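Local coordinates for uncharacterized protein (Plasmodium falciparum, PDB 1ZSO) that is of unknown function but may be able to bind a zinc ion, at residues T12-K17 against A105-R110; W34-R39 against I112-F117. All blocks are in the same frame, centred on the assembly; numbering follows the deposited sequence.

Overall arrangement
Contact 1 joins two strands of the large antiparallel sheet, and contact 2 joins two strands of a smaller, three-stranded sheet packed against it; their centres are about 10 Å apart. The chain passes almost directly from strand 102-110 into strand 112-117, which belong to different sheets. The sheets meet through side chains: Ala105 CB is 3.5 Å from Trp34 CH2, and Phe107 CZ is 3.7 Å from Trp34 CE3. Nearby, Thr12 CG2 lies 3.7 Å from Leu114 CD1 and Cys109 SG 3.9 Å from Leu114 CG. The result is a shared apolar and aromatic layer.

Contact 1 (T12-K17 against A105-R110); sequences TVVRIK and ASFECR
The ring of Phe107 meets strand 12-17 at its edge: Val14 CG2 lies near the ring plane, 3.7 Å from CE1, and the carbonyl oxygen of Thr12 sits on the same CD1-CE1 side. Phe36 and Trp34 of the smaller sheet also meet this ring edge-to-face, and Ile82 of strand 80-85 touches the side chain. Val14 presents the methyl that is anti to its carbonyl carbon, and this branch crosses the phenyl obliquely. On the same face of the sheet, beside Phe107, Thr12 OG1 approaches the sulphur of Cys109, 3.7 Å from SG. The two strands are antiparallel neighbours in the large sheet, where strand 9-21 runs between 102-110 and 152-163. Thr12 and Phe107 form a hydrogen-bonded pair, Thr12 N reaching Phe107 O at 2.7 Å and Phe107 N returning to Thr12 O at 2.8 Å. Two pairs along, Val14 N gives Ala105 O an almost straight bond of 2.8 Å (176° at the hydrogen), whereas the return bond from Ala105 N to Val14 O is weak at 3.3 Å. Between them lies the non-hydrogen-bonded pair Val13-Ser106. Here, between the two backbones, Ser106 CA comes within 3.4 Å of Thr12 O in a CA-H...O contact; on the face of Val13 and Ser106, Val13 CG2 is near Ser106 OG.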
# COMPACT_ATOMS: atom_id res chain seq x y z
N THR B 12 -15.19 4.00 -10.74
CA THR B 12 -14.80 5.41 -10.66
C THR B 12 -13.85 5.85 -11.80
O THR B 12 -12.78 5.29 -11.97
CB THR B 12 -14.02 5.72 -9.34
OG1 THR B 12 -14.79 5.34 -8.18
CG2 THR B 12 -13.65 7.20 -9.29
N VAL B 13 -14.19 6.91 -12.52
CA VAL B 13 -13.39 7.34 -13.67
C VAL B 13 -12.56 8.60 -13.39
O VAL B 13 -13.01 9.51 -12.71
CB VAL B 13 -14.29 7.55 -14.93
CG1 VAL B 13 -13.48 7.98 -16.10
CG2 VAL B 13 -14.99 6.29 -15.27
N VAL B 14 -11.32 8.62 -13.86
CA VAL B 14 -10.57 9.86 -13.88
C VAL B 14 -10.61 10.41 -15.29
O VAL B 14 -10.20 9.73 -16.22
CB VAL B 14 -9.08 9.68 -13.50
CG1 VAL B 14 -8.33 10.99 -13.62
CG2 VAL B 14 -8.95 9.16 -12.11
N ARG B 15 -11.11 11.64 -15.43
CA ARG B 15 -11.17 12.32 -16.70
C ARG B 15 -10.16 13.44 -16.72
O ARG B 15 -10.00 14.17 -15.73
CB ARG B 15 -12.57 12.90 -16.91
CG ARG B 15 -13.64 11.99 -16.36
CD ARG B 15 -14.92 12.05 -17.16
NE ARG B 15 -15.48 13.39 -17.21
CZ ARG B 15 -15.77 14.04 -18.34
NH1 ARG B 15 -15.56 13.46 -19.52
NH2 ARG B 15 -16.30 15.26 -18.27
N ILE B 16 -9.48 13.59 -17.85
CA ILE B 16 -8.60 14.71 -18.04
C ILE B 16 -8.91 15.52 -19.30
O ILE B 16 -9.58 15.06 -20.24
CB ILE B 16 -7.11 14.29 -18.05
CG1 ILE B 16 -6.71 13.69 -19.39
CG2 ILE B 16 -6.81 13.30 -16.93
CD1 ILE B 16 -5.21 13.40 -19.44
N LYS B 17 -8.36 16.73 -19.29
CA LYS B 17 -8.48 17.72 -20.36
C LYS B 17 -7.18 18.55 -20.34
O LYS B 17 -6.70 18.94 -19.29
CB LYS B 17 -9.69 18.61 -20.09
CG LYS B 17 -9.94 19.72 -21.07
CD LYS B 17 -11.22 20.42 -20.67
CE LYS B 17 -11.32 21.81 -21.22
NZ LYS B 17 -12.73 22.37 -20.93
N ALA B 105 -8.73 6.89 -17.06
CA ALA B 105 -8.48 5.66 -16.31
C ALA B 105 -9.69 5.35 -15.44
O ALA B 105 -10.30 6.27 -14.88
CB ALA B 105 -7.24 5.79 -15.47
N SER B 106 -10.05 4.08 -15.32
CA SER B 106 -11.14 3.69 -14.44
C SER B 106 -10.63 2.81 -13.29
O SER B 106 -9.65 2.06 -13.47
CB SER B 106 -12.23 2.95 -15.21
OG SER B 106 -12.30 3.45 -16.54
N PHE B 107 -11.31 2.91 -12.14
CA PHE B 107 -11.00 2.10 -10.96
C PHE B 107 -12.24 1.51 -10.30
O PHE B 107 -13.23 2.21 -10.10
CB PHE B 107 -10.27 2.93 -9.91
CG PHE B 107 -9.08 3.67 -10.45
CD1 PHE B 107 -9.24 4.88 -11.10
CD2 PHE B 107 -7.81 3.15 -10.31
CE1 PHE B 107 -8.17 5.54 -11.62
CE2 PHE B 107 -6.73 3.82 -10.85
CZ PHE B 107 -6.91 5.01 -11.48
N GLU B 108 -12.17 0.23 -9.93
CA GLU B 108 -13.13 -0.37 -9.00
C GLU B 108 -12.69 -0.11 -7.59
O GLU B 108 -11.63 -0.53 -7.17
CB GLU B 108 -13.24 -1.88 -9.16
CG GLU B 108 -13.99 -2.31 -10.37
CD GLU B 108 -14.01 -3.83 -10.52
OE1 GLU B 108 -13.71 -4.55 -9.52
OE2 GLU B 108 -14.34 -4.30 -11.64
N CYS B 109 -13.59 0.50 -6.85
CA CYS B 109 -13.38 0.82 -5.48
C CYS B 109 -14.43 0.15 -4.62
O CYS B 109 -15.60 0.29 -4.87
CB CYS B 109 -13.49 2.33 -5.35
SG CYS B 109 -12.38 3.18 -6.47
N ARG B 110 -14.00 -0.60 -3.60
CA ARG B 110 -14.91 -1.25 -2.66
C ARG B 110 -14.56 -0.77 -1.24
O ARG B 110 -13.53 -1.12 -0.69
CB ARG B 110 -14.75 -2.75 -2.72
CG ARG B 110 -15.52 -3.48 -3.85
CD ARG B 110 -15.60 -5.03 -3.56
NE ARG B 110 -16.34 -5.81 -4.58
CZ ARG B 110 -15.91 -6.03 -5.83
NH1 ARG B 110 -14.75 -5.53 -6.26
NH2 ARG B 110 -16.65 -6.74 -6.67

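Contact 2 (W34-R39 against I112-F117); sequences WIFNIR and IELIDF
Phe36 packs against Leu114 and Phe117 across the strand pair, and its neighbours change from backbone to side chains going outward. CB and CG lie beside the carbonyl oxygen of Asp116, which stays near the ring plane and is 3.4 Å from CD1. Farther out, CE1 touches Phe117 CD1 at 3.5 Å, the two rings being obliquely inclined at 43°. At the tip, CZ also reaches Phe117 CD1 (3.7 Å), and CE1 and CZ together lie under Leu114 CD1, a methyl set over one face of the ring, toward its rim, in a CH-pi contact. The far part of the Phe117 ring goes on to Trp34, Phe117 CE1 meeting Trp34 CE3 at 3.6 Å, rim to rim. Trp34, Phe36 and Phe117 form an aromatic cluster, the last two on the same face as Ile38, whose CG2 lies against Leu114 CD2. On the other face the amide of Asn37 donates through ND2 to Asp116 OD2 (3.0 Å), on the anti side of the carboxylate, with the two planes 77° apart; Asn37 OD1 is taken up by Asn49 N of strand 46-52. Arg39 and Glu113 close the far end with a reciprocal backbone pair. Between these ends the register slips by one residue: Asn37 O accepts from both Ile115 N (2.8 Å) and Asp116 N (3.2 Å), and at Ile115 a psi of -59° turns the backbone out of the extended strand. Two residues facing one across an antiparallel pair make this a classic beta bulge, here at the edge of a three-stranded sheet.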
# COMPACT_ATOMS: atom_id res chain seq x y z
N TRP B 34 0.03 6.14 -9.25
CA TRP B 34 -1.30 6.73 -8.93
C TRP B 34 -1.29 7.26 -7.51
O TRP B 34 -0.77 6.58 -6.58
CB TRP B 34 -2.44 5.72 -9.11
CG TRP B 34 -2.54 5.26 -10.48
CD1 TRP B 34 -2.02 4.13 -10.99
CD2 TRP B 34 -3.15 5.96 -11.57
NE1 TRP B 34 -2.30 4.04 -12.33
CE2 TRP B 34 -2.99 5.16 -12.71
CE3 TRP B 34 -3.86 7.15 -11.67
CZ2 TRP B 34 -3.47 5.55 -13.95
CZ3 TRP B 34 -4.31 7.54 -12.90
CH2 TRP B 34 -4.14 6.73 -14.02
N ILE B 35 -1.82 8.48 -7.36
CA ILE B 35 -1.82 9.25 -6.10
C ILE B 35 -3.22 9.82 -5.88
O ILE B 35 -3.86 10.42 -6.77
CB ILE B 35 -0.75 10.33 -6.12
CG1 ILE B 35 0.61 9.69 -6.48
CG2 ILE B 35 -0.63 11.03 -4.76
CD1 ILE B 35 1.65 10.67 -6.84
N PHE B 36 -3.76 9.59 -4.71
CA PHE B 36 -5.13 10.04 -4.44
C PHE B 36 -5.22 10.45 -3.01
O PHE B 36 -4.47 9.95 -2.15
CB PHE B 36 -6.13 8.90 -4.66
CG PHE B 36 -6.34 8.56 -6.12
CD1 PHE B 36 -7.15 9.34 -6.90
CD2 PHE B 36 -5.74 7.45 -6.68
CE1 PHE B 36 -7.34 9.04 -8.26
CE2 PHE B 36 -5.92 7.13 -8.01
CZ PHE B 36 -6.73 7.93 -8.80
N ASN B 37 -6.14 11.37 -2.77
CA ASN B 37 -6.75 11.45 -1.48
C ASN B 37 -8.06 10.64 -1.50
O ASN B 37 -8.90 10.78 -2.39
CB ASN B 37 -7.09 12.87 -1.09
CG ASN B 37 -5.88 13.76 -0.93
OD1 ASN B 37 -4.75 13.34 -0.70
ND2 ASN B 37 -6.16 15.06 -1.00
N ILE B 38 -8.21 9.80 -0.48
CA ILE B 38 -9.39 8.95 -0.33
C ILE B 38 -10.16 9.16 0.97
O ILE B 38 -9.69 9.81 1.92
CB ILE B 38 -9.00 7.48 -0.43
CG1 ILE B 38 -8.12 7.11 0.76
CG2 ILE B 38 -8.30 7.24 -1.82
CD1 ILE B 38 -8.00 5.60 1.04
N ARG B 39 -11.36 8.60 0.98
CA ARG B 39 -12.23 8.58 2.15
C ARG B 39 -12.91 7.22 2.30
O ARG B 39 -13.18 6.50 1.33
CB ARG B 39 -13.28 9.68 2.03
CG ARG B 39 -14.05 9.97 3.34
CD ARG B 39 -15.35 10.60 2.96
NE ARG B 39 -16.33 10.63 4.03
CZ ARG B 39 -16.57 11.71 4.77
NH1 ARG B 39 -15.87 12.83 4.57
NH2 ARG B 39 -17.50 11.66 5.74
N ILE B 112 -14.15 2.40 -0.53
CA ILE B 112 -13.26 3.56 -0.66
C ILE B 112 -13.86 4.52 -1.71
O ILE B 112 -14.34 4.05 -2.73
CB ILE B 112 -11.86 3.15 -1.14
CG1 ILE B 112 -11.04 2.53 -0.03
CG2 ILE B 112 -11.08 4.36 -1.69
CD1 ILE B 112 -9.85 1.77 -0.56
N GLU B 113 -13.82 5.81 -1.42
CA GLU B 113 -14.08 6.91 -2.41
C GLU B 113 -12.83 7.69 -2.79
O GLU B 113 -12.14 8.22 -1.92
CB GLU B 113 -14.95 8.01 -1.82
CG GLU B 113 -16.36 7.96 -2.13
CD GLU B 113 -17.10 7.45 -0.96
OE1 GLU B 113 -16.79 6.29 -0.60
OE2 GLU B 113 -17.93 8.20 -0.38
N LEU B 114 -12.58 7.79 -4.08
CA LEU B 114 -11.51 8.61 -4.65
C LEU B 114 -11.97 10.04 -4.57
O LEU B 114 -12.95 10.36 -5.20
CB LEU B 114 -11.28 8.25 -6.12
CG LEU B 114 -10.92 6.78 -6.36
CD1 LEU B 114 -10.31 6.54 -7.74
CD2 LEU B 114 -9.95 6.33 -5.29
N ILE B 115 -11.28 10.88 -3.78
CA ILE B 115 -11.70 12.28 -3.60
C ILE B 115 -10.92 13.21 -4.57
O ILE B 115 -11.50 13.91 -5.43
CB ILE B 115 -11.51 12.72 -2.11
CG1 ILE B 115 -12.33 11.84 -1.17
CG2 ILE B 115 -11.93 14.14 -1.90
CD1 ILE B 115 -13.83 11.94 -1.36
N ASP B 116 -9.60 13.18 -4.44
CA ASP B 116 -8.70 14.07 -5.15
C ASP B 116 -7.66 13.21 -5.84
O ASP B 116 -7.14 12.31 -5.23
CB ASP B 116 -7.95 14.98 -4.17
CG ASP B 116 -8.87 15.90 -3.41
OD1 ASP B 116 -9.73 16.55 -4.05
OD2 ASP B 116 -8.71 16.00 -2.16
N PHE B 117 -7.37 13.53 -7.09
CA PHE B 117 -6.33 12.91 -7.89
C PHE B 117 -5.16 13.89 -8.01
O PHE B 117 -5.35 15.11 -8.09
CB PHE B 117 -6.91 12.65 -9.27
CG PHE B 117 -5.92 12.23 -10.27
CD1 PHE B 117 -5.17 11.08 -10.08
CD2 PHE B 117 -5.71 12.98 -11.41
CE1 PHE B 117 -4.22 10.69 -11.01
CE2 PHE B 117 -4.76 12.59 -12.34
CZ PHE B 117 -4.03 11.45 -12.15